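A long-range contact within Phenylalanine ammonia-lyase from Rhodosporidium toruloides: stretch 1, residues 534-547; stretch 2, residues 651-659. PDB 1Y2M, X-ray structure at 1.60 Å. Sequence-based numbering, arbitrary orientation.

Stretch 1, residues 534-547: AIDLRAIEFEFKKQ
Stretch 2 (651-659) SSPALSYLS

Stretch 1 is helical throughout (phi/psi near -62/-42 as far as Lys 546, with Gln 547 at -88/-33), with i to i+4 backbone bonds such as Glu 543 N to Ala 539 O, 2.8 Å. Stretch 2 packs against one side of it, burying 472 Å² in all; residues 653-656 have helical phi/psi without the regular bonds, and Tyr 657 follows at -125/-25. The register is set by Ala 539 and Ala 654, whose CA atoms lie 5.1 Å apart.

Ile 535 (m, t) points toward stretch 2, its CG2 3.7 Å from Ala 654 CB and its CD1 4.0 Å from Leu 658 CD2. Asp 536 leaves the helix sideways, yet chi1 of -80° brings its OD1 within 3.1 Å of Ser 652 OG. Within stretch 2, Ala 654 N donates to Ser 652 OG at 3.1 Å, with an N-H...acceptor angle of 151°. At Ala 539 the backbones come close: its CB is 3.5 Å from Ala 654 N and 4.0 Å from Pro 653 CG.

Phe 542 (chi1 -79°, chi2 14°) directs its edge at the face of Tyr 657 (chi1 -56°, chi2 -71°), with ring centroids 5.0 Å apart and planes at 89°. Glu 543 (m, m, chi3 -55°) accepts a short hydrogen bond, Tyr 657 OH to Glu 543 OE2, 2.6 Å. Extended Lys 546 (m, t, t, t) completes the cluster through a salt bridge, its NZ 3.1 Å from Glu 543 OE2.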

ATOM      1  N   ALA B 534     -20.037  29.546  -4.236  1.00  8.05           N
ATOM      2  CA  ALA B 534     -21.316  29.078  -3.687  1.00  7.54           C
ATOM      3  C   ALA B 534     -21.905  30.099  -2.715  1.00  8.15           C
ATOM      4  O   ALA B 534     -23.103  30.383  -2.722  1.00  8.19           O
ATOM      5  CB  ALA B 534     -21.113  27.741  -2.990  1.00  9.38           C
ATOM      6  N   ILE B 535     -21.039  30.687  -1.877  1.00  8.92           N
ATOM      7  CA  ILE B 535     -21.471  31.719  -0.900  1.00 10.14           C
ATOM      8  C   ILE B 535     -22.107  32.929  -1.621  1.00  8.22           C
ATOM      9  O   ILE B 535     -23.122  33.438  -1.242  1.00  9.71           O
ATOM     10  CB  ILE B 535     -20.302  32.157  -0.018  1.00  8.41           C
ATOM     11  CG1 ILE B 535     -20.093  31.080   1.051  1.00  7.73           C
ATOM     12  CG2 ILE B 535     -20.539  33.465   0.606  1.00 11.35           C
ATOM     13  CD1 ILE B 535     -18.770  31.135   1.785  1.00 12.16           C
ATOM     14  N   ASP B 536     -21.448  33.399  -2.677  1.00  7.87           N
ATOM     15  CA  ASP B 536     -21.991  34.503  -3.444  1.00  8.23           C
ATOM     16  C   ASP B 536     -23.322  34.127  -4.116  1.00  8.37           C
ATOM     17  O   ASP B 536     -24.232  34.936  -4.169  1.00 10.45           O
ATOM     18  CB  ASP B 536     -20.931  34.902  -4.457  1.00  8.39           C
ATOM     19  CG  ASP B 536     -19.857  35.760  -3.858  1.00 12.35           C
ATOM     20  OD1 ASP B 536     -20.107  36.471  -2.834  1.00 11.44           O
ATOM     21  OD2 ASP B 536     -18.731  35.805  -4.443  1.00 11.13           O
ATOM     22  N   LEU B 537     -23.435  32.915  -4.643  1.00  6.68           N
ATOM     23  CA  LEU B 537     -24.697  32.477  -5.276  1.00  8.38           C
ATOM     24  C   LEU B 537     -25.817  32.327  -4.247  1.00  9.83           C
ATOM     25  O   LEU B 537     -27.016  32.644  -4.502  1.00  8.80           O
ATOM     26  CB  LEU B 537     -24.499  31.180  -6.052  1.00  8.59           C
ATOM     27  CG  LEU B 537     -23.591  31.309  -7.296  1.00  8.00           C
ATOM     28  CD1 LEU B 537     -23.320  29.907  -7.919  1.00 14.40           C
ATOM     29  CD2 LEU B 537     -24.194  32.252  -8.306  1.00 10.42           C
ATOM     30  N   ARG B 538     -25.450  31.819  -3.079  1.00  7.98           N
ATOM     31  CA  ARG B 538     -26.430  31.763  -2.007  1.00 10.32           C
ATOM     32  C   ARG B 538     -26.904  33.147  -1.576  1.00  9.97           C
ATOM     33  O   ARG B 538     -28.083  33.388  -1.276  1.00  9.51           O
ATOM     34  CB  ARG B 538     -25.888  30.995  -0.817  1.00  9.68           C
ATOM     35  CG  ARG B 538     -26.989  30.610   0.181  1.00  7.94           C
ATOM     36  CD  ARG B 538     -27.929  29.554  -0.345  1.00  9.61           C
ATOM     37  NE  ARG B 538     -27.369  28.200  -0.267  1.00  8.69           N
ATOM     38  CZ  ARG B 538     -27.961  27.104  -0.742  1.00  7.84           C
ATOM     39  NH1 ARG B 538     -29.105  27.229  -1.421  1.00 12.30           N
ATOM     40  NH2 ARG B 538     -27.426  25.934  -0.546  1.00 10.55           N
ATOM     41  N   ALA B 539     -25.972  34.088  -1.532  1.00  7.35           N
ATOM     42  CA  ALA B 539     -26.333  35.464  -1.152  1.00  7.95           C
ATOM     43  C   ALA B 539     -27.296  36.076  -2.173  1.00  7.83           C
ATOM     44  O   ALA B 539     -28.238  36.787  -1.748  1.00  8.02           O
ATOM     45  CB  ALA B 539     -25.099  36.293  -1.006  1.00  9.34           C
ATOM     46  N   ILE B 540     -27.060  35.822  -3.474  1.00  8.85           N
ATOM     47  CA  ILE B 540     -28.000  36.223  -4.544  1.00 10.50           C
ATOM     48  C   ILE B 540     -29.399  35.620  -4.317  1.00  9.10           C
ATOM     49  O   ILE B 540     -30.421  36.313  -4.411  1.00 10.74           O
ATOM     50  CB  ILE B 540     -27.451  35.828  -5.949  1.00 11.56           C
ATOM     51  CG1 ILE B 540     -26.304  36.742  -6.292  1.00 14.67           C
ATOM     52  CG2 ILE B 540     -28.514  35.913  -7.007  1.00 13.64           C
ATOM     53  CD1 ILE B 540     -25.433  36.233  -7.484  1.00 15.48           C
ATOM     54  N   GLU B 541     -29.430  34.344  -3.970  1.00  9.60           N
ATOM     55  CA  GLU B 541     -30.686  33.682  -3.637  1.00 10.81           C
ATOM     56  C   GLU B 541     -31.384  34.392  -2.488  1.00  8.33           C
ATOM     57  O   GLU B 541     -32.579  34.669  -2.553  1.00 10.11           O
ATOM     58  CB  GLU B 541     -30.449  32.236  -3.269  1.00 12.55           C
ATOM     59  CG  GLU B 541     -31.665  31.505  -2.763  1.00 14.00           C
ATOM     60  CD  GLU B 541     -31.350  30.086  -2.286  1.00 16.76           C
ATOM     61  OE1 GLU B 541     -30.323  29.501  -2.688  1.00 13.91           O
ATOM     62  OE2 GLU B 541     -32.121  29.560  -1.465  1.00 24.56           O
ATOM     63  N   PHE B 542     -30.632  34.715  -1.449  1.00  9.81           N
ATOM     64  CA  PHE B 542     -31.205  35.437  -0.306  1.00  9.62           C
ATOM     65  C   PHE B 542     -31.718  36.824  -0.668  1.00 11.18           C
ATOM     66  O   PHE B 542     -32.814  37.213  -0.236  1.00 10.56           O
ATOM     67  CB  PHE B 542     -30.182  35.552   0.807  1.00  9.73           C
ATOM     68  CG  PHE B 542     -30.031  34.298   1.643  1.00 11.82           C
ATOM     69  CD1 PHE B 542     -30.543  33.073   1.242  1.00 10.30           C
ATOM     70  CD2 PHE B 542     -29.362  34.368   2.853  1.00 14.99           C
ATOM     71  CE1 PHE B 542     -30.371  31.910   2.028  1.00 15.34           C
ATOM     72  CE2 PHE B 542     -29.192  33.238   3.640  1.00 16.01           C
ATOM     73  CZ  PHE B 542     -29.694  32.016   3.228  1.00 15.41           C
ATOM     74  N   GLU B 543     -30.951  37.572  -1.473  1.00  9.79           N
ATOM     75  CA  GLU B 543     -31.418  38.900  -1.920  1.00  9.65           C
ATOM     76  C   GLU B 543     -32.686  38.808  -2.746  1.00  9.07           C
ATOM     77  O   GLU B 543     -33.620  39.613  -2.567  1.00 10.19           O
ATOM     78  CB  GLU B 543     -30.357  39.641  -2.736  1.00 10.23           C
ATOM     79  CG  GLU B 543     -29.147  39.997  -1.925  1.00 10.76           C
ATOM     80  CD  GLU B 543     -29.460  40.971  -0.830  1.00 15.63           C
ATOM     81  OE1 GLU B 543     -30.003  42.045  -1.136  1.00 19.14           O
ATOM     82  OE2 GLU B 543     -29.209  40.653   0.345  1.00 16.81           O
ATOM     83  N   PHE B 544     -32.729  37.800  -3.620  1.00  9.82           N
ATOM     84  CA  PHE B 544     -33.917  37.534  -4.441  1.00 10.06           C
ATOM     85  C   PHE B 544     -35.151  37.250  -3.562  1.00 10.71           C
ATOM     86  O   PHE B 544     -36.215  37.828  -3.749  1.00  9.77           O
ATOM     87  CB  PHE B 544     -33.649  36.333  -5.338  1.00 10.40           C
ATOM     88  CG  PHE B 544     -34.849  35.923  -6.142  1.00  9.84           C
ATOM     89  CD1 PHE B 544     -35.136  36.518  -7.336  1.00 10.20           C
ATOM     90  CD2 PHE B 544     -35.653  34.893  -5.698  1.00 14.10           C
ATOM     91  CE1 PHE B 544     -36.262  36.121  -8.059  1.00 13.86           C
ATOM     92  CE2 PHE B 544     -36.794  34.519  -6.413  1.00 13.05           C
ATOM     93  CZ  PHE B 544     -37.070  35.138  -7.600  1.00 12.59           C
ATOM     94  N   LYS B 545     -35.001  36.323  -2.618  1.00 11.77           N
ATOM     95  CA  LYS B 545     -36.091  35.933  -1.734  1.00 15.89           C
ATOM     96  C   LYS B 545     -36.643  37.144  -0.936  1.00 13.94           C
ATOM     97  O   LYS B 545     -37.852  37.231  -0.687  1.00 15.57           O
ATOM     98  CB  LYS B 545     -35.636  34.822  -0.790  1.00 16.33           C
ATOM     99  CG  LYS B 545     -35.502  33.491  -1.467  1.00 20.29           C
ATOM    100  CD  LYS B 545     -34.967  32.422  -0.527  1.00 24.74           C
ATOM    101  CE  LYS B 545     -34.930  31.052  -1.240  1.00 28.48           C
ATOM    102  NZ  LYS B 545     -34.549  29.942  -0.307  1.00 33.89           N
ATOM    103  N   LYS B 546     -35.784  38.088  -0.548  1.00 14.28           N
ATOM    104  CA  LYS B 546     -36.276  39.282   0.170  1.00 15.32           C
ATOM    105  C   LYS B 546     -37.312  39.992  -0.638  1.00 15.08           C
ATOM    106  O   LYS B 546     -38.287  40.533  -0.101  1.00 16.12           O
ATOM    107  CB  LYS B 546     -35.166  40.308   0.408  1.00 19.06           C
ATOM    108  CG  LYS B 546     -34.220  40.030   1.515  1.00 28.97           C
ATOM    109  CD  LYS B 546     -33.167  41.145   1.523  1.00 19.98           C
ATOM    110  CE  LYS B 546     -32.219  41.011   2.715  1.00 37.33           C
ATOM    111  NZ  LYS B 546     -30.991  41.873   2.538  1.00 36.91           N
ATOM    112  N   GLN B 547     -37.060  40.072  -1.939  1.00 12.53           N
ATOM    113  CA  GLN B 547     -37.974  40.789  -2.820  1.00 13.60           C
ATOM    114  C   GLN B 547     -39.093  39.926  -3.354  1.00 13.20           C
ATOM    115  O   GLN B 547     -40.199  40.391  -3.576  1.00 14.05           O
ATOM    116  CB  GLN B 547     -37.204  41.339  -3.992  1.00 15.82           C
ATOM    117  CG  GLN B 547     -36.447  42.586  -3.616  1.00 19.55           C
ATOM    118  CD  GLN B 547     -36.147  43.382  -4.830  1.00 22.52           C
ATOM    119  OE1 GLN B 547     -37.045  44.013  -5.451  1.00 29.63           O
ATOM    120  NE2 GLN B 547     -34.901  43.350  -5.210  1.00 13.30           N
ATOM    121  N   SER B 651     -18.795  45.248  -2.160  1.00 12.94           N
ATOM    122  CA  SER B 651     -20.232  45.461  -1.879  1.00 10.10           C
ATOM    123  C   SER B 651     -21.033  44.159  -1.933  1.00  7.98           C
ATOM    124  O   SER B 651     -22.293  44.199  -1.972  1.00  8.87           O
ATOM    125  CB  SER B 651     -20.847  46.449  -2.862  1.00 12.65           C
ATOM    126  OG  SER B 651     -20.295  47.746  -2.680  1.00 14.33           O
ATOM    127  N   SER B 652     -20.343  43.033  -1.967  1.00  9.43           N
ATOM    128  CA  SER B 652     -21.037  41.752  -2.140  1.00  9.73           C
ATOM    129  C   SER B 652     -22.098  41.532  -1.062  1.00 11.08           C
ATOM    130  O   SER B 652     -21.809  41.706   0.116  1.00 10.97           O
ATOM    131  CB  SER B 652     -20.094  40.571  -2.038  1.00 13.02           C
ATOM    132  OG  SER B 652     -20.850  39.358  -2.053  1.00 18.09           O
ATOM    133  N   PRO B 653     -23.303  41.063  -1.450  1.00 11.65           N
ATOM    134  CA  PRO B 653     -24.325  40.778  -0.462  1.00 11.00           C
ATOM    135  C   PRO B 653     -23.923  39.661   0.505  1.00 10.97           C
ATOM    136  O   PRO B 653     -24.474  39.596   1.591  1.00 13.97           O
ATOM    137  CB  PRO B 653     -25.560  40.410  -1.295  1.00 10.64           C
ATOM    138  CG  PRO B 653     -25.031  39.953  -2.567  1.00 13.63           C
ATOM    139  CD  PRO B 653     -23.785  40.792  -2.806  1.00 15.50           C
ATOM    140  N   ALA B 654     -22.946  38.841   0.152  1.00  9.89           N
ATOM    141  CA  ALA B 654     -22.436  37.811   1.058  1.00  8.41           C
ATOM    142  C   ALA B 654     -21.983  38.436   2.381  1.00 12.71           C
ATOM    143  O   ALA B 654     -22.077  37.800   3.432  1.00 11.19           O
ATOM    144  CB  ALA B 654     -21.284  37.084   0.423  1.00 12.42           C
ATOM    145  N   LEU B 655     -21.462  39.659   2.319  1.00 10.86           N
ATOM    146  CA  LEU B 655     -20.993  40.321   3.544  1.00 12.73           C
ATOM    147  C   LEU B 655     -22.142  40.553   4.524  1.00 13.48           C
ATOM    148  O   LEU B 655     -21.899  40.792   5.707  1.00 16.38           O
ATOM    149  CB  LEU B 655     -20.316  41.637   3.190  1.00 12.37           C
ATOM    150  CG  LEU B 655     -19.131  41.481   2.254  1.00 15.33           C
ATOM    151  CD1 LEU B 655     -18.609  42.845   1.832  1.00 16.61           C
ATOM    152  CD2 LEU B 655     -18.007  40.661   2.838  1.00 16.29           C
ATOM    153  N   SER B 656     -23.372  40.505   4.031  1.00 12.23           N
ATOM    154  CA  SER B 656     -24.586  40.655   4.878  1.00 13.82           C
ATOM    155  C   SER B 656     -24.940  39.402   5.700  1.00 13.28           C
ATOM    156  O   SER B 656     -25.723  39.487   6.669  1.00 12.98           O
ATOM    157  CB  SER B 656     -25.802  41.006   4.021  1.00 15.62           C
ATOM    158  OG  SER B 656     -25.669  42.293   3.455  1.00 21.28           O
ATOM    159  N   TYR B 657     -24.405  38.245   5.314  1.00  9.21           N
ATOM    160  CA  TYR B 657     -24.841  36.999   5.874  1.00  8.88           C
ATOM    161  C   TYR B 657     -23.735  36.170   6.467  1.00 11.56           C
ATOM    162  O   TYR B 657     -24.004  35.322   7.304  1.00  9.72           O
ATOM    163  CB  TYR B 657     -25.540  36.178   4.793  1.00  8.25           C
ATOM    164  CG  TYR B 657     -26.695  36.898   4.134  1.00 10.03           C
ATOM    165  CD1 TYR B 657     -27.882  37.137   4.820  1.00 19.26           C
ATOM    166  CD2 TYR B 657     -26.597  37.336   2.826  1.00 11.59           C
ATOM    167  CE1 TYR B 657     -28.941  37.809   4.206  1.00 17.11           C
ATOM    168  CE2 TYR B 657     -27.625  38.035   2.217  1.00 10.27           C
ATOM    169  CZ  TYR B 657     -28.786  38.262   2.902  1.00 15.18           C
ATOM    170  OH  TYR B 657     -29.807  38.938   2.266  1.00 15.08           O
ATOM    171  N   LEU B 658     -22.496  36.365   6.001  1.00 10.17           N
ATOM    172  CA  LEU B 658     -21.394  35.550   6.502  1.00 10.58           C
ATOM    173  C   LEU B 658     -21.206  35.800   7.985  1.00  9.59           C
ATOM    174  O   LEU B 658     -21.428  36.916   8.467  1.00  9.85           O
ATOM    175  CB  LEU B 658     -20.093  35.910   5.804  1.00 11.28           C
ATOM    176  CG  LEU B 658     -19.964  35.360   4.403  1.00 14.41           C
ATOM    177  CD1 LEU B 658     -18.925  36.121   3.656  1.00 17.34           C
ATOM    178  CD2 LEU B 658     -19.616  33.964   4.440  1.00 15.29           C
ATOM    179  N   SER B 659     -20.706  34.777   8.681  1.00 10.35           N
ATOM    180  CA  SER B 659     -20.141  34.962  10.020  1.00 11.37           C
ATOM    181  C   SER B 659     -19.114  36.021   9.978  1.00 11.15           C
ATOM    182  O   SER B 659     -18.393  36.080   9.009  1.00 11.51           O
ATOM    183  CB  SER B 659     -19.382  33.721  10.506  1.00 14.84           C
ATOM    184  OG  SER B 659     -20.316  32.891  11.117  1.00 35.84           O
TER
HETATM  185  O   HOH W   1     -27.588  42.548   1.500  1.00 28.74           O